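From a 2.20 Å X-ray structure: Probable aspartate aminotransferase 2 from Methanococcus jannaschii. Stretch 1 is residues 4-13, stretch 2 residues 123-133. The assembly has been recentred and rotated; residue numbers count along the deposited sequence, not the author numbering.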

# COMPACT_ATOMS: atom_id res chain seq x y z
N LYS A 4 14.21 -15.06 6.48
CA LYS A 4 13.61 -16.36 6.22
C LYS A 4 12.30 -16.23 5.44
O LYS A 4 12.04 -17.01 4.54
CB LYS A 4 13.34 -17.10 7.53
CG LYS A 4 14.56 -17.68 8.22
CD LYS A 4 14.14 -18.58 9.38
CE LYS A 4 15.33 -19.26 10.04
NZ LYS A 4 14.91 -20.13 11.18
N ARG A 5 11.49 -15.24 5.81
CA ARG A 5 10.21 -15.03 5.13
C ARG A 5 10.36 -14.86 3.63
O ARG A 5 9.67 -15.51 2.85
CB ARG A 5 9.49 -13.79 5.68
CG ARG A 5 9.00 -13.93 7.10
CD ARG A 5 8.00 -12.84 7.43
NE ARG A 5 7.47 -12.99 8.78
CZ ARG A 5 8.11 -12.62 9.88
NH1 ARG A 5 9.31 -12.05 9.80
NH2 ARG A 5 7.56 -12.82 11.07
N LEU A 6 11.26 -13.97 3.21
CA LEU A 6 11.48 -13.71 1.80
C LEU A 6 12.04 -14.91 1.06
O LEU A 6 11.96 -14.99 -0.16
CB LEU A 6 12.40 -12.51 1.61
CG LEU A 6 11.71 -11.19 1.29
CD1 LEU A 6 11.21 -11.22 -0.15
CD2 LEU A 6 10.55 -10.96 2.25
N LEU A 7 12.61 -15.84 1.82
CA LEU A 7 13.20 -17.04 1.24
C LEU A 7 12.14 -18.06 0.86
O LEU A 7 12.36 -18.90 -0.01
CB LEU A 7 14.20 -17.66 2.23
CG LEU A 7 15.39 -16.76 2.61
CD1 LEU A 7 16.20 -17.44 3.71
CD2 LEU A 7 16.26 -16.49 1.39
N ASN A 8 10.98 -17.98 1.50
CA ASN A 8 9.88 -18.90 1.21
C ASN A 8 8.92 -18.33 0.18
O ASN A 8 8.08 -19.04 -0.36
CB ASN A 8 9.12 -19.23 2.50
CG ASN A 8 9.99 -19.92 3.53
OD1 ASN A 8 10.54 -21.00 3.28
ND2 ASN A 8 10.11 -19.31 4.71
N PHE A 9 9.04 -17.03 -0.09
CA PHE A 9 8.18 -16.33 -1.04
C PHE A 9 8.35 -16.87 -2.46
O PHE A 9 9.30 -16.51 -3.16
CB PHE A 9 8.52 -14.84 -1.04
CG PHE A 9 7.34 -13.94 -0.85
CD1 PHE A 9 6.77 -13.78 0.40
CD2 PHE A 9 6.79 -13.26 -1.93
CE1 PHE A 9 5.68 -12.93 0.58
CE2 PHE A 9 5.71 -12.42 -1.76
CZ PHE A 9 5.15 -12.26 -0.50
N GLU A 10 7.43 -17.73 -2.89
CA GLU A 10 7.50 -18.32 -4.23
C GLU A 10 7.27 -17.29 -5.33
O GLU A 10 6.61 -16.28 -5.11
CB GLU A 10 6.48 -19.46 -4.35
CG GLU A 10 6.72 -20.61 -3.39
CD GLU A 10 5.64 -21.68 -3.46
OE1 GLU A 10 5.45 -22.26 -4.55
OE2 GLU A 10 4.99 -21.94 -2.43
N SER A 11 7.82 -17.55 -6.51
CA SER A 11 7.67 -16.64 -7.64
C SER A 11 6.59 -17.13 -8.61
O SER A 11 6.29 -18.32 -8.66
CB SER A 11 9.00 -16.52 -8.39
OG SER A 11 9.99 -15.90 -7.59
N PHE A 12 6.02 -16.20 -9.36
CA PHE A 12 4.98 -16.53 -10.34
C PHE A 12 5.65 -17.21 -11.53
O PHE A 12 6.66 -16.72 -12.04
CB PHE A 12 4.27 -15.26 -10.81
CG PHE A 12 3.82 -14.35 -9.70
CD1 PHE A 12 4.73 -13.56 -9.01
CD2 PHE A 12 2.47 -14.27 -9.35
CE1 PHE A 12 4.32 -12.69 -8.00
CE2 PHE A 12 2.05 -13.41 -8.33
CZ PHE A 12 2.97 -12.62 -7.66
N GLU A 13 5.08 -18.33 -11.97
CA GLU A 13 5.60 -19.10 -13.11
C GLU A 13 5.26 -18.45 -14.45
O GLU A 13 5.08 -19.15 -15.44
CB GLU A 13 5.03 -20.52 -13.13
CG GLU A 13 5.83 -21.57 -12.36
CD GLU A 13 5.57 -21.55 -10.86
OE1 GLU A 13 4.38 -21.67 -10.47
OE2 GLU A 13 6.54 -21.41 -10.08
N TYR A 123 -5.82 -17.90 -6.79
CA TYR A 123 -4.95 -16.74 -7.00
C TYR A 123 -3.59 -17.03 -6.35
O TYR A 123 -3.51 -17.26 -5.15
CB TYR A 123 -5.58 -15.51 -6.35
CG TYR A 123 -4.88 -14.20 -6.66
CD1 TYR A 123 -4.55 -13.30 -5.64
CD2 TYR A 123 -4.59 -13.84 -7.97
CE1 TYR A 123 -3.94 -12.08 -5.92
CE2 TYR A 123 -3.99 -12.63 -8.27
CZ TYR A 123 -3.67 -11.76 -7.24
OH TYR A 123 -3.07 -10.55 -7.54
N PRO A 124 -2.50 -17.00 -7.14
CA PRO A 124 -1.14 -17.27 -6.65
C PRO A 124 -0.62 -16.51 -5.43
O PRO A 124 0.23 -17.02 -4.70
CB PRO A 124 -0.27 -17.05 -7.89
CG PRO A 124 -1.08 -16.09 -8.72
CD PRO A 124 -2.48 -16.61 -8.56
N CYS A 125 -1.14 -15.30 -5.20
CA CYS A 125 -0.70 -14.50 -4.07
C CYS A 125 -1.21 -14.97 -2.71
O CYS A 125 -0.60 -14.69 -1.68
CB CYS A 125 -1.09 -13.03 -4.28
SG CYS A 125 -0.43 -12.30 -5.80
N TYR A 126 -2.33 -15.70 -2.71
CA TYR A 126 -2.89 -16.19 -1.45
C TYR A 126 -1.85 -16.96 -0.63
O TYR A 126 -1.58 -16.61 0.52
CB TYR A 126 -4.11 -17.11 -1.72
CG TYR A 126 -5.34 -16.41 -2.28
CD1 TYR A 126 -6.36 -17.16 -2.88
CD2 TYR A 126 -5.50 -15.02 -2.22
CE1 TYR A 126 -7.50 -16.55 -3.40
CE2 TYR A 126 -6.64 -14.40 -2.75
CZ TYR A 126 -7.63 -15.17 -3.33
OH TYR A 126 -8.76 -14.57 -3.86
N LYS A 127 -1.28 -18.01 -1.21
CA LYS A 127 -0.29 -18.81 -0.48
C LYS A 127 0.89 -17.97 0.05
O LYS A 127 1.39 -18.23 1.13
CB LYS A 127 0.24 -19.95 -1.36
CG LYS A 127 1.14 -19.54 -2.51
CD LYS A 127 1.60 -20.75 -3.31
CE LYS A 127 2.48 -20.36 -4.49
NZ LYS A 127 1.73 -19.62 -5.54
N ASN A 128 1.32 -16.97 -0.70
CA ASN A 128 2.43 -16.15 -0.23
C ASN A 128 2.07 -15.32 1.00
O ASN A 128 2.86 -15.21 1.94
CB ASN A 128 2.97 -15.26 -1.35
CG ASN A 128 3.79 -16.05 -2.36
OD1 ASN A 128 4.51 -16.97 -1.98
ND2 ASN A 128 3.70 -15.68 -3.64
N PHE A 129 0.87 -14.74 1.00
CA PHE A 129 0.41 -13.95 2.14
C PHE A 129 0.33 -14.86 3.37
O PHE A 129 0.73 -14.47 4.46
CB PHE A 129 -1.00 -13.38 1.89
CG PHE A 129 -1.05 -12.27 0.87
CD1 PHE A 129 0.08 -11.88 0.16
CD2 PHE A 129 -2.25 -11.60 0.64
CE1 PHE A 129 0.01 -10.83 -0.75
CE2 PHE A 129 -2.32 -10.55 -0.27
CZ PHE A 129 -1.19 -10.17 -0.97
N ILE A 130 -0.20 -16.06 3.17
CA ILE A 130 -0.37 -17.01 4.27
C ILE A 130 0.95 -17.45 4.90
O ILE A 130 1.10 -17.38 6.13
CB ILE A 130 -1.20 -18.25 3.80
CG1 ILE A 130 -2.65 -17.81 3.55
CG2 ILE A 130 -1.16 -19.37 4.85
CD1 ILE A 130 -3.45 -18.72 2.61
N ARG A 131 1.91 -17.87 4.09
CA ARG A 131 3.21 -18.28 4.62
C ARG A 131 3.87 -17.10 5.33
O ARG A 131 4.33 -17.22 6.47
CB ARG A 131 4.12 -18.77 3.50
CG ARG A 131 3.75 -20.12 2.94
CD ARG A 131 4.65 -20.49 1.77
NE ARG A 131 4.36 -21.83 1.27
CZ ARG A 131 4.18 -22.90 2.04
NH1 ARG A 131 4.27 -22.79 3.36
NH2 ARG A 131 3.91 -24.08 1.50
N PHE A 132 3.91 -15.96 4.65
CA PHE A 132 4.52 -14.76 5.21
C PHE A 132 4.11 -14.52 6.66
O PHE A 132 4.93 -14.09 7.48
CB PHE A 132 4.14 -13.53 4.38
CG PHE A 132 4.80 -12.25 4.84
CD1 PHE A 132 6.03 -11.85 4.30
CD2 PHE A 132 4.20 -11.44 5.80
CE1 PHE A 132 6.64 -10.66 4.71
CE2 PHE A 132 4.81 -10.25 6.22
CZ PHE A 132 6.03 -9.86 5.67
N LEU A 133 2.85 -14.81 6.97
CA LEU A 133 2.34 -14.62 8.33
C LEU A 133 2.53 -15.84 9.24
O LEU A 133 1.95 -15.92 10.32
CB LEU A 133 0.85 -14.25 8.28
CG LEU A 133 0.53 -12.90 7.62
CD1 LEU A 133 -0.98 -12.76 7.43
CD2 LEU A 133 1.06 -11.77 8.48

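Residues 4-13 begin as a short, weakly bonded helix (about 4-8) and continue as an extended segment; residues 123-133 carry a regular helix that runs to Phe132, with Leu133 the first residue to leave helical phi/psi. The two helix axes approach to 9.7 Å and run nearly antiparallel (158°). The chain beyond Asn8 keeps this sense, so Arg5 lies beside Phe132, Phe9 beside Asn128 and Phe12 beside Pro124. Together the stretches bury 631 Å².

At the C-terminal end of the longer helix, Arg5 NE donates a hydrogen bond to Phe132 O (3.1 Å), a carbonyl in the last turn. The same side chain lays its methylene CD over one face of the Phe132 ring, 3.8 Å from the centroid, a CH-pi contact; Arg5 CZ is 5.6 Å from that centroid, so any cation-pi attraction is weak. Phe9 extends the apolar patch, with Phe9 CE1 3.9 Å from Phe132 CD1, while Asn128 CB sits over one face of the Phe9 ring, 4.0 Å from its centroid.

The Asn128 side-chain amide pairs with the backbone of Glu10 and engages both its polar groups: Glu10 N donates to Asn128 OD1 (3.2 Å) and Asn128 ND2 donates to Glu10 O (3.3 Å). Both bonds are weak, but the pairing ties the extended segment to the helix. The Glu10 carboxylate forms a long salt bridge to Arg131 (OE2 to NE, 3.8 Å), and Glu10 OE1 lies 3.5 Å from Lys127 CE. The Lys127 ammonium instead bonds within its own stretch, NZ to Pro124 O at 3.1 Å.

Farther along, Phe12, poorly ordered, presents its ring edge to Pro124 and Cys125: Phe12 CD2 is 4.0 Å from Pro124 CG, and Phe12 CE2 is 3.7 Å from Cys125 SG.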